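Engineered protein (Artificial gene, PDB 3VB8) is a computationally designed protein that was probably meant to bind and inhibit a target enzyme. Local coordinates at residues M8-Y13 with M53-N58; Y13-F18 with G48-M53; S22-E27 with E121-F126; F41-R46 with E127-V132; C112-A117 with S135-A140. All blocks are in the same frame, centred on the assembly; numbering follows the deposited sequence.

Contact 1 (M8-Y13 with M53-N58); sequences MSVVDY and MLLPGN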
# COMPACT_ATOMS: atom_id res chain seq x y z
N MET A 8 27.15 -7.23 3.39
CA MET A 8 26.05 -7.52 2.44
C MET A 8 25.83 -6.39 1.43
O MET A 8 25.71 -5.22 1.80
CB MET A 8 24.77 -7.80 3.22
CG MET A 8 24.72 -9.19 3.89
SD MET A 8 23.93 -10.47 2.85
CE MET A 8 25.18 -10.71 1.50
N SER A 9 25.77 -6.74 0.14
CA SER A 9 25.57 -5.72 -0.89
C SER A 9 24.11 -5.45 -1.27
O SER A 9 23.25 -5.28 -0.41
CB SER A 9 26.35 -6.09 -2.14
OG SER A 9 27.72 -5.79 -1.95
N VAL A 10 23.84 -5.37 -2.57
CA VAL A 10 22.49 -5.08 -3.04
C VAL A 10 21.35 -5.78 -2.28
O VAL A 10 21.36 -7.00 -2.06
CB VAL A 10 22.33 -5.41 -4.55
CG1 VAL A 10 23.62 -5.07 -5.26
CG2 VAL A 10 21.92 -6.88 -4.75
N VAL A 11 20.37 -4.97 -1.90
CA VAL A 11 19.19 -5.45 -1.18
C VAL A 11 18.00 -4.98 -1.98
O VAL A 11 18.12 -4.03 -2.75
CB VAL A 11 19.11 -4.86 0.25
CG1 VAL A 11 17.77 -5.24 0.89
CG2 VAL A 11 20.27 -5.36 1.10
N ASP A 12 16.85 -5.64 -1.81
CA ASP A 12 15.65 -5.30 -2.56
C ASP A 12 14.78 -4.34 -1.80
O ASP A 12 14.68 -4.41 -0.58
CB ASP A 12 14.86 -6.57 -2.90
CG ASP A 12 15.65 -7.53 -3.77
OD1 ASP A 12 15.94 -7.18 -4.93
OD2 ASP A 12 16.01 -8.64 -3.32
N TYR A 13 14.15 -3.43 -2.53
CA TYR A 13 13.26 -2.45 -1.95
C TYR A 13 12.16 -2.26 -2.97
O TYR A 13 12.42 -1.94 -4.13
CB TYR A 13 14.01 -1.15 -1.69
CG TYR A 13 13.27 -0.22 -0.75
CD1 TYR A 13 12.77 -0.68 0.47
CD2 TYR A 13 13.09 1.12 -1.06
CE1 TYR A 13 12.11 0.16 1.36
CE2 TYR A 13 12.43 1.98 -0.18
CZ TYR A 13 11.95 1.49 1.02
OH TYR A 13 11.30 2.36 1.85
N MET A 53 17.23 -2.31 -6.69
CA MET A 53 18.40 -3.06 -6.27
C MET A 53 19.30 -2.00 -5.68
O MET A 53 20.11 -1.41 -6.38
CB MET A 53 19.10 -3.75 -7.45
CG MET A 53 18.41 -4.98 -8.01
SD MET A 53 19.48 -5.94 -9.08
CE MET A 53 19.83 -4.72 -10.36
N LEU A 54 19.08 -1.72 -4.40
CA LEU A 54 19.84 -0.72 -3.67
C LEU A 54 21.17 -1.24 -3.06
O LEU A 54 21.29 -2.38 -2.61
CB LEU A 54 18.99 -0.14 -2.54
CG LEU A 54 17.69 0.56 -2.90
CD1 LEU A 54 16.98 0.99 -1.63
CD2 LEU A 54 17.99 1.77 -3.76
N LEU A 55 22.15 -0.35 -3.04
CA LEU A 55 23.46 -0.61 -2.47
C LEU A 55 23.50 0.23 -1.22
O LEU A 55 22.95 1.33 -1.19
CB LEU A 55 24.55 -0.18 -3.44
CG LEU A 55 24.63 -0.92 -4.77
CD1 LEU A 55 25.57 -0.20 -5.72
CD2 LEU A 55 25.09 -2.34 -4.50
N PRO A 56 24.15 -0.26 -0.17
CA PRO A 56 24.24 0.48 1.09
C PRO A 56 24.43 1.98 0.86
O PRO A 56 25.26 2.40 0.05
CB PRO A 56 25.42 -0.16 1.78
CG PRO A 56 25.27 -1.60 1.36
CD PRO A 56 24.95 -1.50 -0.12
N GLY A 57 23.65 2.79 1.56
CA GLY A 57 23.78 4.22 1.42
C GLY A 57 22.54 4.93 1.90
O GLY A 57 21.66 4.33 2.52
N ASN A 58 22.48 6.23 1.62
CA ASN A 58 21.33 7.03 2.00
C ASN A 58 20.42 7.37 0.82
O ASN A 58 20.88 7.67 -0.28
CB ASN A 58 21.78 8.32 2.69
CG ASN A 58 22.64 8.04 3.90
OD1 ASN A 58 23.86 8.15 3.84
ND2 ASN A 58 22.00 7.66 5.01

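Contact 2 (Y13-F18 with G48-M53); sequences YVVTSF and GLLAYM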
# COMPACT_ATOMS: atom_id res chain seq x y z
N TYR A 13 14.15 -3.43 -2.53
CA TYR A 13 13.26 -2.45 -1.95
C TYR A 13 12.16 -2.26 -2.97
O TYR A 13 12.42 -1.94 -4.13
CB TYR A 13 14.01 -1.15 -1.69
CG TYR A 13 13.27 -0.22 -0.75
CD1 TYR A 13 12.77 -0.68 0.47
CD2 TYR A 13 13.09 1.12 -1.06
CE1 TYR A 13 12.11 0.16 1.36
CE2 TYR A 13 12.43 1.98 -0.18
CZ TYR A 13 11.95 1.49 1.02
OH TYR A 13 11.30 2.36 1.85
N VAL A 14 10.93 -2.49 -2.56
CA VAL A 14 9.82 -2.33 -3.48
C VAL A 14 8.95 -1.13 -3.05
O VAL A 14 8.84 -0.83 -1.86
CB VAL A 14 9.00 -3.65 -3.56
CG1 VAL A 14 8.37 -3.92 -2.23
CG2 VAL A 14 7.92 -3.56 -4.64
N VAL A 15 8.38 -0.42 -4.01
CA VAL A 15 7.51 0.71 -3.71
C VAL A 15 6.20 0.60 -4.49
O VAL A 15 6.13 -0.11 -5.48
CB VAL A 15 8.19 2.06 -4.03
CG1 VAL A 15 9.38 2.28 -3.05
CG2 VAL A 15 8.62 2.09 -5.52
N THR A 16 5.16 1.29 -4.06
CA THR A 16 3.91 1.18 -4.78
C THR A 16 3.86 2.28 -5.80
O THR A 16 4.25 3.41 -5.52
CB THR A 16 2.69 1.29 -3.86
OG1 THR A 16 2.77 2.51 -3.11
CG2 THR A 16 2.60 0.10 -2.90
N SER A 17 3.38 1.95 -7.00
CA SER A 17 3.27 2.94 -8.05
C SER A 17 2.09 2.54 -8.91
O SER A 17 2.18 1.58 -9.67
CB SER A 17 4.56 2.98 -8.88
OG SER A 17 4.74 4.23 -9.55
N PHE A 18 0.97 3.25 -8.78
CA PHE A 18 -0.19 2.93 -9.61
C PHE A 18 -1.26 4.03 -9.66
O PHE A 18 -1.51 4.72 -8.69
CB PHE A 18 -0.82 1.60 -9.15
CG PHE A 18 -1.70 1.73 -7.96
CD1 PHE A 18 -3.04 2.10 -8.10
CD2 PHE A 18 -1.20 1.44 -6.69
CE1 PHE A 18 -3.87 2.18 -6.99
CE2 PHE A 18 -2.02 1.52 -5.57
CZ PHE A 18 -3.35 1.89 -5.72
N GLY A 48 1.42 -2.97 -9.67
CA GLY A 48 1.52 -1.59 -9.24
C GLY A 48 2.72 -1.35 -8.36
O GLY A 48 2.71 -0.46 -7.50
N LEU A 49 3.78 -2.12 -8.58
CA LEU A 49 5.00 -1.99 -7.81
C LEU A 49 6.25 -1.63 -8.62
O LEU A 49 6.29 -1.83 -9.83
CB LEU A 49 5.26 -3.30 -7.08
CG LEU A 49 4.16 -3.98 -6.29
CD1 LEU A 49 4.65 -5.39 -5.95
CD2 LEU A 49 3.82 -3.18 -5.03
N LEU A 50 7.27 -1.11 -7.95
CA LEU A 50 8.54 -0.78 -8.59
C LEU A 50 9.54 -1.39 -7.63
O LEU A 50 9.40 -1.20 -6.42
CB LEU A 50 8.71 0.74 -8.68
CG LEU A 50 7.78 1.49 -9.63
CD1 LEU A 50 8.13 2.94 -9.61
CD2 LEU A 50 7.90 0.93 -11.02
N ALA A 51 10.49 -2.17 -8.14
CA ALA A 51 11.49 -2.81 -7.28
C ALA A 51 12.84 -2.18 -7.51
O ALA A 51 13.16 -1.84 -8.63
CB ALA A 51 11.59 -4.26 -7.59
N TYR A 52 13.65 -2.10 -6.46
CA TYR A 52 14.97 -1.49 -6.57
C TYR A 52 16.07 -2.39 -6.05
O TYR A 52 15.87 -3.11 -5.07
CB TYR A 52 15.02 -0.19 -5.76
CG TYR A 52 14.12 0.93 -6.22
CD1 TYR A 52 14.58 1.88 -7.13
CD2 TYR A 52 12.83 1.08 -5.70
CE1 TYR A 52 13.79 2.96 -7.51
CE2 TYR A 52 12.02 2.16 -6.07
CZ TYR A 52 12.52 3.11 -6.98
OH TYR A 52 11.77 4.21 -7.37
N MET A 53 17.23 -2.31 -6.69
CA MET A 53 18.40 -3.06 -6.27
C MET A 53 19.30 -2.00 -5.68
O MET A 53 20.11 -1.41 -6.38
CB MET A 53 19.10 -3.75 -7.45
CG MET A 53 18.41 -4.98 -8.01
SD MET A 53 19.48 -5.94 -9.08
CE MET A 53 19.83 -4.72 -10.36

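Contact 3 (S22-E27 with E121-F126); sequences SQMSHE and EMRPEF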
# COMPACT_ATOMS: atom_id res chain seq x y z
N SER A 22 -10.31 5.80 -9.22
CA SER A 22 -10.59 6.34 -7.90
C SER A 22 -9.40 6.76 -7.02
O SER A 22 -9.56 7.60 -6.13
CB SER A 22 -11.43 5.33 -7.14
OG SER A 22 -11.01 4.02 -7.46
N GLN A 23 -8.23 6.16 -7.25
CA GLN A 23 -7.05 6.49 -6.45
C GLN A 23 -5.71 6.44 -7.17
O GLN A 23 -5.63 6.06 -8.33
CB GLN A 23 -6.99 5.57 -5.23
CG GLN A 23 -7.06 4.08 -5.57
CD GLN A 23 -7.15 3.19 -4.32
OE1 GLN A 23 -6.27 3.20 -3.46
NE2 GLN A 23 -8.23 2.42 -4.24
N MET A 24 -4.65 6.82 -6.47
CA MET A 24 -3.31 6.78 -7.04
C MET A 24 -2.23 6.74 -5.96
O MET A 24 -2.34 7.45 -4.97
CB MET A 24 -3.07 8.00 -7.94
CG MET A 24 -1.67 7.96 -8.60
SD MET A 24 -1.11 9.51 -9.31
CE MET A 24 -0.52 10.28 -7.82
N SER A 25 -1.18 5.95 -6.16
CA SER A 25 -0.10 5.85 -5.19
C SER A 25 1.20 6.00 -5.93
O SER A 25 1.60 5.10 -6.67
CB SER A 25 -0.11 4.48 -4.48
OG SER A 25 0.82 4.44 -3.40
N HIS A 26 1.85 7.15 -5.75
CA HIS A 26 3.12 7.48 -6.37
C HIS A 26 4.27 7.50 -5.33
O HIS A 26 4.33 8.36 -4.45
CB HIS A 26 2.97 8.82 -7.10
CG HIS A 26 4.16 9.21 -7.93
ND1 HIS A 26 4.92 8.29 -8.61
CD2 HIS A 26 4.71 10.42 -8.17
CE1 HIS A 26 5.90 8.92 -9.24
NE2 HIS A 26 5.80 10.21 -8.99
N GLU A 27 5.16 6.52 -5.45
CA GLU A 27 6.30 6.37 -4.53
C GLU A 27 7.61 6.17 -5.28
O GLU A 27 7.78 5.17 -6.00
CB GLU A 27 6.07 5.14 -3.65
CG GLU A 27 6.17 5.36 -2.17
CD GLU A 27 5.50 4.23 -1.41
OE1 GLU A 27 5.88 3.05 -1.62
OE2 GLU A 27 4.59 4.51 -0.61
N GLU A 121 5.89 14.99 -12.26
CA GLU A 121 5.94 14.72 -13.69
C GLU A 121 5.99 13.21 -13.98
O GLU A 121 5.24 12.68 -14.81
CB GLU A 121 7.18 15.40 -14.27
CG GLU A 121 7.22 15.52 -15.78
CD GLU A 121 8.60 15.93 -16.29
OE1 GLU A 121 9.50 15.07 -16.24
OE2 GLU A 121 8.82 17.08 -16.73
N MET A 122 6.88 12.51 -13.29
CA MET A 122 7.04 11.08 -13.49
C MET A 122 5.88 10.23 -12.98
O MET A 122 5.79 9.03 -13.28
CB MET A 122 8.34 10.61 -12.85
CG MET A 122 9.56 10.92 -13.70
SD MET A 122 11.13 10.44 -12.95
CE MET A 122 11.43 11.88 -11.90
N ARG A 123 5.00 10.84 -12.20
CA ARG A 123 3.83 10.16 -11.63
C ARG A 123 3.23 9.16 -12.60
O ARG A 123 3.06 9.46 -13.77
CB ARG A 123 2.79 11.19 -11.25
CG ARG A 123 1.41 10.62 -11.03
CD ARG A 123 0.47 11.21 -12.07
NE ARG A 123 0.71 12.64 -12.26
CZ ARG A 123 -0.20 13.49 -12.74
NH1 ARG A 123 -1.41 13.06 -13.07
NH2 ARG A 123 0.12 14.77 -12.92
N PRO A 124 2.88 7.96 -12.12
CA PRO A 124 2.30 6.91 -12.97
C PRO A 124 1.02 7.35 -13.72
O PRO A 124 0.08 7.92 -13.13
CB PRO A 124 2.06 5.78 -11.99
CG PRO A 124 1.74 6.51 -10.75
CD PRO A 124 2.82 7.54 -10.71
N GLU A 125 0.99 7.08 -15.03
CA GLU A 125 -0.15 7.43 -15.86
C GLU A 125 -1.19 6.36 -15.58
O GLU A 125 -0.87 5.37 -14.94
CB GLU A 125 0.26 7.44 -17.34
CG GLU A 125 1.08 8.65 -17.78
CD GLU A 125 1.74 8.44 -19.13
OE1 GLU A 125 1.04 8.04 -20.09
OE2 GLU A 125 2.96 8.69 -19.24
N PHE A 126 -2.42 6.56 -16.04
CA PHE A 126 -3.46 5.58 -15.78
C PHE A 126 -3.06 4.14 -16.13
O PHE A 126 -2.38 3.90 -17.14
CB PHE A 126 -4.73 5.95 -16.56
CG PHE A 126 -5.86 4.99 -16.35
CD1 PHE A 126 -6.39 4.77 -15.07
CD2 PHE A 126 -6.38 4.28 -17.42
CE1 PHE A 126 -7.41 3.85 -14.87
CE2 PHE A 126 -7.40 3.36 -17.24
CZ PHE A 126 -7.92 3.14 -15.96

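Contact 4 (F41-R46 with E127-V132); sequences FEHSRR and EKTAWV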
# COMPACT_ATOMS: atom_id res chain seq x y z
N PHE A 41 14.95 -1.63 -11.30
CA PHE A 41 15.53 -2.67 -12.13
C PHE A 41 14.36 -3.46 -12.68
O PHE A 41 14.48 -4.23 -13.62
CB PHE A 41 16.46 -3.56 -11.31
CG PHE A 41 15.73 -4.58 -10.46
CD1 PHE A 41 15.46 -5.86 -10.97
CD2 PHE A 41 15.32 -4.28 -9.16
CE1 PHE A 41 14.79 -6.82 -10.20
CE2 PHE A 41 14.65 -5.24 -8.37
CZ PHE A 41 14.38 -6.51 -8.90
N GLU A 42 13.20 -3.26 -12.07
CA GLU A 42 12.02 -3.98 -12.51
C GLU A 42 10.77 -3.20 -12.13
O GLU A 42 10.78 -2.46 -11.15
CB GLU A 42 11.98 -5.38 -11.86
CG GLU A 42 10.62 -6.07 -11.90
CD GLU A 42 10.62 -7.45 -11.22
OE1 GLU A 42 11.27 -7.59 -10.16
OE2 GLU A 42 9.97 -8.40 -11.75
N HIS A 43 9.71 -3.33 -12.91
CA HIS A 43 8.45 -2.67 -12.61
C HIS A 43 7.30 -3.59 -12.99
O HIS A 43 7.36 -4.25 -14.03
CB HIS A 43 8.34 -1.38 -13.39
CG HIS A 43 8.47 -1.57 -14.86
ND1 HIS A 43 9.64 -1.28 -15.54
CD2 HIS A 43 7.59 -1.99 -15.79
CE1 HIS A 43 9.46 -1.51 -16.83
NE2 HIS A 43 8.23 -1.94 -17.01
N SER A 44 6.25 -3.64 -12.18
CA SER A 44 5.13 -4.53 -12.47
C SER A 44 3.78 -3.84 -12.50
O SER A 44 3.24 -3.45 -11.48
CB SER A 44 5.11 -5.68 -11.46
OG SER A 44 4.00 -6.56 -11.61
N ARG A 45 3.23 -3.72 -13.69
CA ARG A 45 1.94 -3.09 -13.83
C ARG A 45 0.90 -4.06 -13.30
O ARG A 45 -0.16 -3.67 -12.80
CB ARG A 45 1.69 -2.78 -15.30
CG ARG A 45 2.39 -1.52 -15.81
CD ARG A 45 2.24 -1.31 -17.32
NE ARG A 45 2.93 -0.10 -17.75
CZ ARG A 45 3.07 0.25 -19.02
NH1 ARG A 45 2.57 -0.53 -19.96
NH2 ARG A 45 3.71 1.36 -19.35
N ARG A 46 1.22 -5.34 -13.41
CA ARG A 46 0.31 -6.37 -12.97
C ARG A 46 0.06 -6.23 -11.48
O ARG A 46 -0.91 -6.76 -10.95
CB ARG A 46 0.90 -7.75 -13.29
CG ARG A 46 -0.04 -8.95 -13.22
CD ARG A 46 -0.21 -9.49 -11.81
NE ARG A 46 -1.06 -10.69 -11.75
CZ ARG A 46 -0.70 -11.92 -12.13
NH1 ARG A 46 0.51 -12.17 -12.61
NH2 ARG A 46 -1.56 -12.93 -12.01
N GLU A 127 -3.50 3.20 -15.29
CA GLU A 127 -3.24 1.77 -15.47
C GLU A 127 -1.83 1.54 -15.93
O GLU A 127 -1.57 0.67 -16.76
CB GLU A 127 -4.23 1.17 -16.48
CG GLU A 127 -5.45 0.53 -15.84
CD GLU A 127 -6.52 0.13 -16.85
OE1 GLU A 127 -6.20 -0.08 -18.03
OE2 GLU A 127 -7.70 0.03 -16.44
N LYS A 128 -0.92 2.32 -15.37
CA LYS A 128 0.50 2.24 -15.73
C LYS A 128 1.32 2.44 -14.47
O LYS A 128 0.75 2.73 -13.42
CB LYS A 128 0.82 3.37 -16.72
CG LYS A 128 1.82 3.03 -17.82
CD LYS A 128 1.58 3.94 -19.02
CE LYS A 128 0.24 3.64 -19.70
NZ LYS A 128 -0.02 4.50 -20.89
N THR A 129 2.63 2.27 -14.57
CA THR A 129 3.52 2.49 -13.43
C THR A 129 4.39 3.67 -13.81
O THR A 129 4.41 4.09 -14.97
CB THR A 129 4.48 1.29 -13.09
OG1 THR A 129 5.30 1.00 -14.22
CG2 THR A 129 3.70 0.06 -12.66
N ALA A 130 5.10 4.21 -12.84
CA ALA A 130 5.95 5.35 -13.11
C ALA A 130 7.22 4.83 -13.78
O ALA A 130 7.49 3.64 -13.71
CB ALA A 130 6.26 6.09 -11.77
N TRP A 131 7.97 5.71 -14.46
CA TRP A 131 9.20 5.28 -15.09
C TRP A 131 10.35 6.24 -14.92
O TRP A 131 10.38 7.31 -15.54
CB TRP A 131 9.03 5.02 -16.59
CG TRP A 131 10.11 4.14 -17.10
CD1 TRP A 131 10.77 4.24 -18.30
CD2 TRP A 131 10.66 3.00 -16.43
NE1 TRP A 131 11.70 3.21 -18.42
CE2 TRP A 131 11.65 2.44 -17.28
CE3 TRP A 131 10.42 2.39 -15.19
CZ2 TRP A 131 12.37 1.30 -16.93
CZ3 TRP A 131 11.14 1.26 -14.84
CH2 TRP A 131 12.11 0.72 -15.70
N VAL A 132 11.31 5.84 -14.11
CA VAL A 132 12.46 6.68 -13.86
C VAL A 132 13.21 6.74 -15.17
O VAL A 132 13.71 5.74 -15.64
CB VAL A 132 13.38 6.07 -12.77
CG1 VAL A 132 14.76 6.62 -12.88
CG2 VAL A 132 12.84 6.39 -11.40

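Contact 5 (C112-A117 with S135-A140); sequences CPYVLA and SNYSIA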
# COMPACT_ATOMS: atom_id res chain seq x y z
N CYS A 112 8.50 25.75 -8.78
CA CYS A 112 8.52 24.51 -8.02
C CYS A 112 9.90 23.91 -8.09
O CYS A 112 10.46 23.78 -9.16
CB CYS A 112 7.51 23.51 -8.61
SG CYS A 112 7.69 21.76 -8.11
N PRO A 113 10.48 23.53 -6.93
CA PRO A 113 11.81 22.92 -6.90
C PRO A 113 11.93 21.81 -7.95
O PRO A 113 10.99 21.04 -8.16
CB PRO A 113 11.92 22.40 -5.47
CG PRO A 113 11.20 23.46 -4.70
CD PRO A 113 9.97 23.72 -5.56
N TYR A 114 13.06 21.76 -8.65
CA TYR A 114 13.29 20.77 -9.71
C TYR A 114 12.84 19.34 -9.37
O TYR A 114 12.06 18.75 -10.12
CB TYR A 114 14.77 20.75 -10.06
CG TYR A 114 15.09 20.07 -11.36
CD1 TYR A 114 14.78 20.68 -12.58
CD2 TYR A 114 15.71 18.84 -11.38
CE1 TYR A 114 15.08 20.05 -13.79
CE2 TYR A 114 16.02 18.21 -12.57
CZ TYR A 114 15.71 18.82 -13.77
OH TYR A 114 16.02 18.18 -14.94
N VAL A 115 13.34 18.79 -8.27
CA VAL A 115 13.02 17.42 -7.85
C VAL A 115 11.53 17.19 -7.58
O VAL A 115 11.01 16.10 -7.84
CB VAL A 115 13.84 17.05 -6.61
CG1 VAL A 115 13.37 15.76 -6.04
CG2 VAL A 115 15.31 16.90 -6.98
N LEU A 116 10.83 18.19 -7.06
CA LEU A 116 9.40 18.04 -6.81
C LEU A 116 8.63 18.12 -8.13
O LEU A 116 7.60 17.47 -8.29
CB LEU A 116 8.91 19.14 -5.88
CG LEU A 116 7.44 19.07 -5.48
CD1 LEU A 116 7.19 17.77 -4.75
CD2 LEU A 116 7.08 20.25 -4.60
N ALA A 117 9.14 18.93 -9.05
CA ALA A 117 8.51 19.08 -10.36
C ALA A 117 8.64 17.79 -11.14
O ALA A 117 7.68 17.31 -11.74
CB ALA A 117 9.18 20.21 -11.14
N SER A 135 17.83 10.07 -16.50
CA SER A 135 17.95 11.48 -16.81
C SER A 135 19.30 12.19 -16.56
O SER A 135 20.29 11.61 -16.10
CB SER A 135 16.84 12.25 -16.09
OG SER A 135 15.59 11.81 -16.56
N ASN A 136 19.29 13.48 -16.88
CA ASN A 136 20.43 14.37 -16.76
C ASN A 136 20.21 15.46 -15.67
O ASN A 136 19.28 15.40 -14.85
CB ASN A 136 20.64 15.02 -18.12
CG ASN A 136 21.96 15.72 -18.24
OD1 ASN A 136 22.12 16.58 -19.10
ND2 ASN A 136 22.91 15.36 -17.39
N TYR A 137 21.09 16.45 -15.71
CA TYR A 137 21.09 17.59 -14.80
C TYR A 137 21.65 17.26 -13.43
O TYR A 137 21.75 16.09 -13.07
CB TYR A 137 19.68 18.16 -14.64
CG TYR A 137 19.67 19.52 -14.01
CD1 TYR A 137 20.41 20.57 -14.56
CD2 TYR A 137 18.94 19.77 -12.85
CE1 TYR A 137 20.43 21.83 -13.96
CE2 TYR A 137 18.95 21.04 -12.25
CZ TYR A 137 19.70 22.05 -12.81
OH TYR A 137 19.75 23.29 -12.22
N SER A 138 21.98 18.29 -12.66
CA SER A 138 22.54 18.11 -11.33
C SER A 138 21.91 19.05 -10.32
O SER A 138 22.18 20.25 -10.34
CB SER A 138 24.04 18.37 -11.36
OG SER A 138 24.64 17.57 -12.35
N ILE A 139 21.10 18.50 -9.42
CA ILE A 139 20.46 19.32 -8.40
C ILE A 139 21.50 20.20 -7.71
O ILE A 139 22.60 19.75 -7.42
CB ILE A 139 19.73 18.42 -7.36
CG1 ILE A 139 18.42 17.91 -7.96
CG2 ILE A 139 19.48 19.19 -6.06
CD1 ILE A 139 17.51 19.01 -8.44
N ALA A 140 21.14 21.46 -7.47
CA ALA A 140 22.04 22.44 -6.86
C ALA A 140 22.46 22.15 -5.43
O ALA A 140 23.65 22.05 -5.14
CB ALA A 140 21.41 23.78 -6.90

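Contact 1 (M8-Y13 with M53-N58)
Val-11 and Leu-54 are joined by two backbone hydrogen bonds. Val-11 N donates to Leu-54 O at 2.8 Å, and Leu-54 N donates back to Val-11 O at 3.0 Å. The carbonyl of Leu-54 also takes a CA-H...O contact: Val-10 CA lies 3.0 Å from Leu-54 O, with an angle of 155° at the hydrogen. One residue on, Asp-12 and Met-53 form a non-hydrogen-bonded pair, and their side chains leave by the other face of the sheet. This is antiparallel pairing of the start of strand 11-19 with the end of strand 49-54. Beyond Leu-54 the regular strand pairing stops, though the chains stay close, and the second turns through Pro-56 into strand 57-67.

The apolar contacts centre on Leu-54. Its CG is anti to the carbonyl carbon (chi1 -60°), and from there the CD1 branch reaches the root of the Tyr-13 side chain, 3.7 Å from Tyr-13 CB. The same methyl is 3.9 Å from Tyr-13 CD2, approaching the ring obliquely. Leu-29 of strand 23-31 packs against both residues. The exposed side chains of Val-10 and Leu-55 lie side by side and point the same way.

The remaining contacts are looser. Pro-56 CG rests 3.7 Å from Met-8 O. Arg-46 of the second subunit packs on Val-11 and Tyr-13.

Contact 2 (Y13-F18 with G48-M53)
Residues Tyr-13 to Phe-18 run antiparallel to Leu-49 to Met-53, with strand axes 4.5 Å apart at closest and their directions 156° apart. This is an inner pairing of the antiparallel sheet, flanked by strands 42-44 and 23-31. Tyr-13 with Tyr-52 and Val-15 with Leu-50 are hydrogen-bonded pairs. Val-14 with Ala-51 and Thr-16 with Leu-49 are non-hydrogen-bonded pairs. The pairing ends at Gly-48, whose carbonyl takes an almost straight bond from Ser-17 N (2.6 Å, 177° at the hydrogen). That donor stands above the carbonyl plane. Gly-48 and Leu-49 both face Ser-44, which makes a G1 beta bulge.

Tyr-13, Val-15, Leu-50 and Tyr-52 share one face of the sheet. Val-15 CG2 lies between its own backbone N and carbonyl carbon. It meets Leu-50 CB at 3.4 Å and the edge of the Tyr-52 ring at CE2. The Val-15 and Tyr-52 side chains cross at about a right angle. Leu-50 reaches on to Ser-17, with CG 3.6 Å from Ser-17 CB.

On the opposite face Val-14 CG2 packs on Leu-49 CB at 3.6 Å. Thr-16 OG1 is hydrogen-bonded to Ser-25 OG and to Phe-41 O of the second subunit. Back on the first face, Tyr-52 OH bonds to Leu-29 N. At the near edge of the same ring, in its plane, Tyr-13 O lies 3.4 Å from Tyr-52 CD2.

Contact 3 (S22-E27 with E121-F126)
Met-122 meets His-26 through its backbone, with Met-122 C 4.0 Å from His-26 CE1. Arg-123 carries the main contact. Its CA sits over the centre of the His-26 imidazole, 3.4 Å from the centroid and 15° off the ring normal, a CH-pi contact. Arg-123 CB lies 3.7 Å from His-26 CD2. The arginine chain then bends at chi2 and chi3 and crosses Met-24 at about a right angle. Its CG, then its CD (3.6 Å), lie against Met-24 SD. The guanidinium turns to Glu-107, with which it forms a salt bridge, and also binds a sulfate ion, probably from the crystallisation liquor. Pro-124 follows. Its N lies over a face of the imidazole, and its CD comes 3.5 Å from His-26 CG. Its CG reaches Met-24 CG at 4.3 Å.

The contact lays the chain after helix 114-122 on strand 23-31. His-26 also stacks with the ring of Phe-119, and its NE2 is hydrogen-bonded to Phe-119 O. NE2 therefore probably bears a proton, given to Phe-119 O, while the arginine charge is met by Glu-107 and the sulfate. The contact with His-26 itself is one of CH and ring.

Contact 4 (F41-R46 with E127-V132)
His-43 turns an edge of its imidazole toward the face of the Trp-131 six-membered ring. The centroids are 4.4 Å apart and the planes meet at 74°, a T-shaped (edge-to-face) stack. His-43 CE1 stands 3.6 Å above the indole plane, offset toward the rim, and ND1 is turned to CZ3 and CH2. The second flat group is the Arg-45 guanidinium, with Lys-128 CG over one face, 3.3 Å from Arg-45 CZ. The Arg-45 chain is extended from CG to NE, which carries the guanidinium out alongside Lys-128, yet Arg-45 NH2 and Lys-128 NZ stay 5.1 Å apart.

The contact packs an irregular loop, between helices 114-122 and 143-156, against the short strand 42-44, which pairs with strand 49-54. Trp-131 also touches Lys-39 and Pro-40. An alanine at Trp-131 would probably leave the His-43 ring without its stacking partner and freer to turn, and open a gap beside Pro-40.

Thr-129 sits between the bases of the His-43 and Arg-45 side chains. Its CG2 packs on Arg-45 CG at 3.8 Å and lies 3.7 Å from Ser-44 O. Its OG1 is 3.9 Å from His-43 CB, and Leu-50 touches the same threonine.

Contact 5 (C112-A117 with S135-A140)
Tyr-114 offers a ring face to the edge of Tyr-137. The centroids are 4.6 Å apart and the planes are inclined by 55°, an edge-to-face pair well short of perpendicular. Tyr-137 CD2 stands 3.3 Å above the Tyr-114 plane, displaced toward the rim and near CE2. Tyr-114 OH reaches past this edge to the root of the other side chain, 3.7 Å from Tyr-137 CB. CG of Tyr-114 is anti to the backbone N (chi1 -164°), which takes it away from the helix backbone toward the loop.

Ile-139 comes in obliquely to the same ring. Its CD1 lies 3.5 Å from Tyr-114 CD2 and 3.6 Å from Tyr-114 CB. The same methyl meets Val-115 CG2 at 3.4 Å, where the two side chains cross at about a right angle. An alanine at Tyr-114 would probably leave the Tyr-137 edge without a face to rest on and open a gap beside Ile-139.

Pro-113 holds the N-cap position. The contact lays the loop before helix 143-156 over the first turn of helix 114-122. Strand 36-37 adds Trp-36 against Tyr-114 and Phe-37 against Val-115, while Leu-116 packs on Ile-150 and Tyr-153 of helix 143-156.

Contacts 1 and 2 follow one another along the same pair of strands, 11-19 and 49-54, with centres 14 Å apart. Contact 2 is nested in the chain loop closed by contact 1. Contact 3, on the next strand, 23-31, is about 12 Å from contact 2 between centres. Contact 4 is about 8 Å from contact 2 between centres, on its other flank at strand 42-44. The second segments of contacts 3 and 4 adjoin in sequence, so the chain leaving helix 114-122 crosses several strands of one sheet. Contact 5 has its centre about 21 Å from that of contact 2, on the opposite side of the chain's centre, among the helices. Contacts 1 to 4 all touch the second subunit, unlike contact 5.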